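Local coordinates for protein cyclic nucleotide-binding domain (Methylobacillus flagellatus KT, PDB 3GYD) that binds the second messenger cyclic AMP through a cyclic nucleotide-binding domain, and is possibly linked to potassium channel activity, at residues Gln72-Gly77 / Ala112-Met117. Residues are numbered along the deposited sequence; the frame is centred on the assembly and turned at random.
Sequences QLLTEG and AIIGEM. With CMP (adenosine-3',5'-cyclic-monophosphate), chain D.
Leu-74 and Gly-115 bring the two backbones to 7.4 Å between their CA atoms, and no hydrogen bond joins them: 71-74 is an edge strand of one sheet, and 113-114 an edge strand of the other that leads into a helix. Side chains bridge the gap. Leu-74 reaches over with CD1, which rests 3.7 Å from Gly-115 CA and also touches the CD1 methyl of Ile-114. Glycine suits position 115 twice: its phi is positive, and a CB would press on that leucine methyl. Ile-114 holds CG1 between its backbone N and carbonyl carbon (chi1 60°) with chi2 extended, which lets CD1 meet Leu-74 CD1 and lie 4.3 Å from Leu-73 CD1; branched aliphatic residues fill this buried apolar contact well.

Beside it lies cyclic AMP, whose ribose O2' takes the N-H of Gly-115, the helix N-cap, at 2.8 Å and donates to Glu-116 OE1 at 2.6 Å. The glutamate chain bends at chi2 (-76°) to bring its carboxylate back to the ribose, and OE2 forms a salt bridge with Arg-170. An alanine here would probably leave O2' without its acceptor and Arg-170 without its mate. Met-117, present as selenomethionine, lays CB 3.5 Å from phosphate O2P. Gly-115, Glu-116 and Met-117 belong to the family's phosphate-binding cassette; Arg-125 and Ser-126 add further bonds to the nucleotide.

Leu-73 and Leu-74 form a classic beta bulge opposite Cys-129 of strand 128-131, and Ile-114 pairs with Leu-84 of strand 82-88, so the contact joins edges of the beta-roll's two sheets, with helix 153-178 packed against Glu-116 and Met-117.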
loop_
_atom_site.group_PDB
_atom_site.type_symbol
_atom_site.label_atom_id
_atom_site.label_comp_id
_atom_site.label_asym_id
_atom_site.label_seq_id
_atom_site.Cartn_x
_atom_site.Cartn_y
_atom_site.Cartn_z
ATOM N N GLN B 72 -7.305 15.903 -17.722
ATOM C CA GLN B 72 -7.031 14.510 -17.369
ATOM C C GLN B 72 -5.584 14.354 -16.865
ATOM O O GLN B 72 -4.626 14.232 -17.655
ATOM C CB GLN B 72 -7.340 13.539 -18.511
ATOM C CG GLN B 72 -7.430 12.107 -18.022
ATOM C CD GLN B 72 -8.419 11.262 -18.783
ATOM O OE1 GLN B 72 -8.057 10.233 -19.328
ATOM N NE2 GLN B 72 -9.678 11.685 -18.809
ATOM N N LEU B 73 -5.464 14.376 -15.538
ATOM C CA LEU B 73 -4.193 14.252 -14.853
ATOM C C LEU B 73 -3.576 12.883 -15.087
ATOM O O LEU B 73 -2.374 12.766 -15.366
ATOM C CB LEU B 73 -4.375 14.522 -13.359
ATOM C CG LEU B 73 -4.972 15.880 -12.995
ATOM C CD1 LEU B 73 -5.194 16.017 -11.481
ATOM C CD2 LEU B 73 -4.120 17.039 -13.554
ATOM N N LEU B 74 -4.403 11.841 -14.986
ATOM C CA LEU B 74 -3.971 10.462 -15.212
ATOM C C LEU B 74 -5.013 9.753 -16.051
ATOM O O LEU B 74 -6.201 10.023 -15.912
ATOM C CB LEU B 74 -3.787 9.721 -13.894
ATOM C CG LEU B 74 -2.786 10.284 -12.889
ATOM C CD1 LEU B 74 -2.924 9.551 -11.524
ATOM C CD2 LEU B 74 -1.333 10.230 -13.453
ATOM N N THR B 75 -4.560 8.854 -16.919
ATOM C CA THR B 75 -5.414 8.082 -17.804
ATOM C C THR B 75 -5.215 6.572 -17.612
ATOM O O THR B 75 -4.125 6.049 -17.745
ATOM C CB THR B 75 -5.102 8.443 -19.270
ATOM O OG1 THR B 75 -5.299 9.840 -19.448
ATOM C CG2 THR B 75 -5.966 7.647 -20.268
ATOM N N GLU B 76 -6.308 5.890 -17.316
ATOM C CA GLU B 76 -6.334 4.452 -17.169
ATOM C C GLU B 76 -5.592 3.761 -18.324
ATOM O O GLU B 76 -5.761 4.107 -19.491
ATOM C CB GLU B 76 -7.782 3.980 -17.082
ATOM C CG GLU B 76 -7.922 2.536 -16.702
ATOM C CD GLU B 76 -9.355 2.022 -16.600
ATOM O OE1 GLU B 76 -10.329 2.788 -16.698
ATOM O OE2 GLU B 76 -9.491 0.802 -16.357
ATOM N N GLY B 77 -4.727 2.817 -17.988
ATOM C CA GLY B 77 -3.997 2.034 -18.993
ATOM C C GLY B 77 -2.722 2.694 -19.482
ATOM O O GLY B 77 -1.953 2.047 -20.190
ATOM N N ALA B 112 -4.934 15.075 -1.001
ATOM C CA ALA B 112 -4.946 13.721 -1.517
ATOM C C ALA B 112 -3.598 13.376 -2.152
ATOM O O ALA B 112 -2.831 14.259 -2.582
ATOM C CB ALA B 112 -6.082 13.519 -2.539
ATOM N N ILE B 113 -3.296 12.091 -2.186
ATOM C CA ILE B 113 -2.176 11.613 -2.997
ATOM C C ILE B 113 -2.736 10.702 -4.071
ATOM O O ILE B 113 -3.515 9.812 -3.758
ATOM C CB ILE B 113 -1.131 10.855 -2.132
ATOM C CG1 ILE B 113 -0.522 11.782 -1.080
ATOM C CG2 ILE B 113 -0.045 10.272 -3.001
ATOM C CD1 ILE B 113 0.115 10.990 0.064
ATOM N N ILE B 114 -2.371 10.902 -5.336
ATOM C CA ILE B 114 -2.869 10.020 -6.441
ATOM C C ILE B 114 -1.711 9.610 -7.329
ATOM O O ILE B 114 -0.702 10.260 -7.311
ATOM C CB ILE B 114 -4.024 10.644 -7.302
ATOM C CG1 ILE B 114 -3.603 11.958 -7.983
ATOM C CG2 ILE B 114 -5.307 10.826 -6.439
ATOM C CD1 ILE B 114 -4.594 12.455 -9.076
ATOM N N GLY B 115 -1.867 8.518 -8.074
ATOM C CA GLY B 115 -0.827 8.005 -8.944
ATOM C C GLY B 115 0.260 7.194 -8.249
ATOM O O GLY B 115 1.248 6.791 -8.891
ATOM N N GLU B 116 0.105 6.950 -6.944
ATOM C CA GLU B 116 1.057 6.121 -6.219
ATOM C C GLU B 116 1.199 4.680 -6.733
ATOM O O GLU B 116 2.264 4.078 -6.608
ATOM C CB GLU B 116 0.709 6.106 -4.721
ATOM C CG GLU B 116 -0.435 5.226 -4.331
ATOM C CD GLU B 116 -1.804 5.775 -4.674
ATOM O OE1 GLU B 116 -1.975 6.966 -5.088
ATOM O OE2 GLU B 116 -2.733 5.021 -4.446
HETATM N N MSE B 117 0.125 4.095 -7.255
HETATM C CA MSE B 117 0.148 2.678 -7.593
HETATM C C MSE B 117 1.149 2.331 -8.706
HETATM O O MSE B 117 1.991 1.476 -8.510
HETATM C CB MSE B 117 -1.248 2.181 -7.848
HETATM C CG MSE B 117 -2.132 2.243 -6.638
HETATM SE SE MSE B 117 -4.003 1.800 -7.041
HETATM C CE MSE B 117 -4.829 2.255 -5.308
HETATM P P CMP D . -2.446 4.763 -10.278
HETATM O O1P CMP D . -0.996 4.963 -10.560
HETATM O O2P CMP D . -3.042 3.390 -10.596
HETATM O "O5'" CMP D . -3.280 5.798 -11.259
HETATM C "C5'" CMP D . -4.674 6.018 -11.043
HETATM C "C4'" CMP D . -4.853 6.386 -9.577
HETATM O "O4'" CMP D . -6.178 6.420 -9.119
HETATM C "C3'" CMP D . -4.270 5.362 -8.598
HETATM O "O3'" CMP D . -2.873 5.310 -8.831
HETATM C "C2'" CMP D . -4.748 5.935 -7.277
HETATM O "O2'" CMP D . -3.890 7.007 -6.842
HETATM C "C1'" CMP D . -6.115 6.514 -7.690
HETATM N N9 CMP D . -7.156 5.664 -7.123
HETATM C C8 CMP D . -7.456 4.436 -7.559
HETATM N N7 CMP D . -8.425 3.897 -6.802
HETATM C C5 CMP D . -8.768 4.801 -5.876
HETATM C C6 CMP D . -9.705 4.898 -4.759
HETATM N N6 CMP D . -10.553 3.878 -4.478
HETATM N N1 CMP D . -9.706 6.024 -4.044
HETATM C C2 CMP D . -8.884 7.083 -4.287
HETATM N N3 CMP D . -7.995 7.053 -5.289
HETATM C C4 CMP D . -7.914 5.983 -6.094
#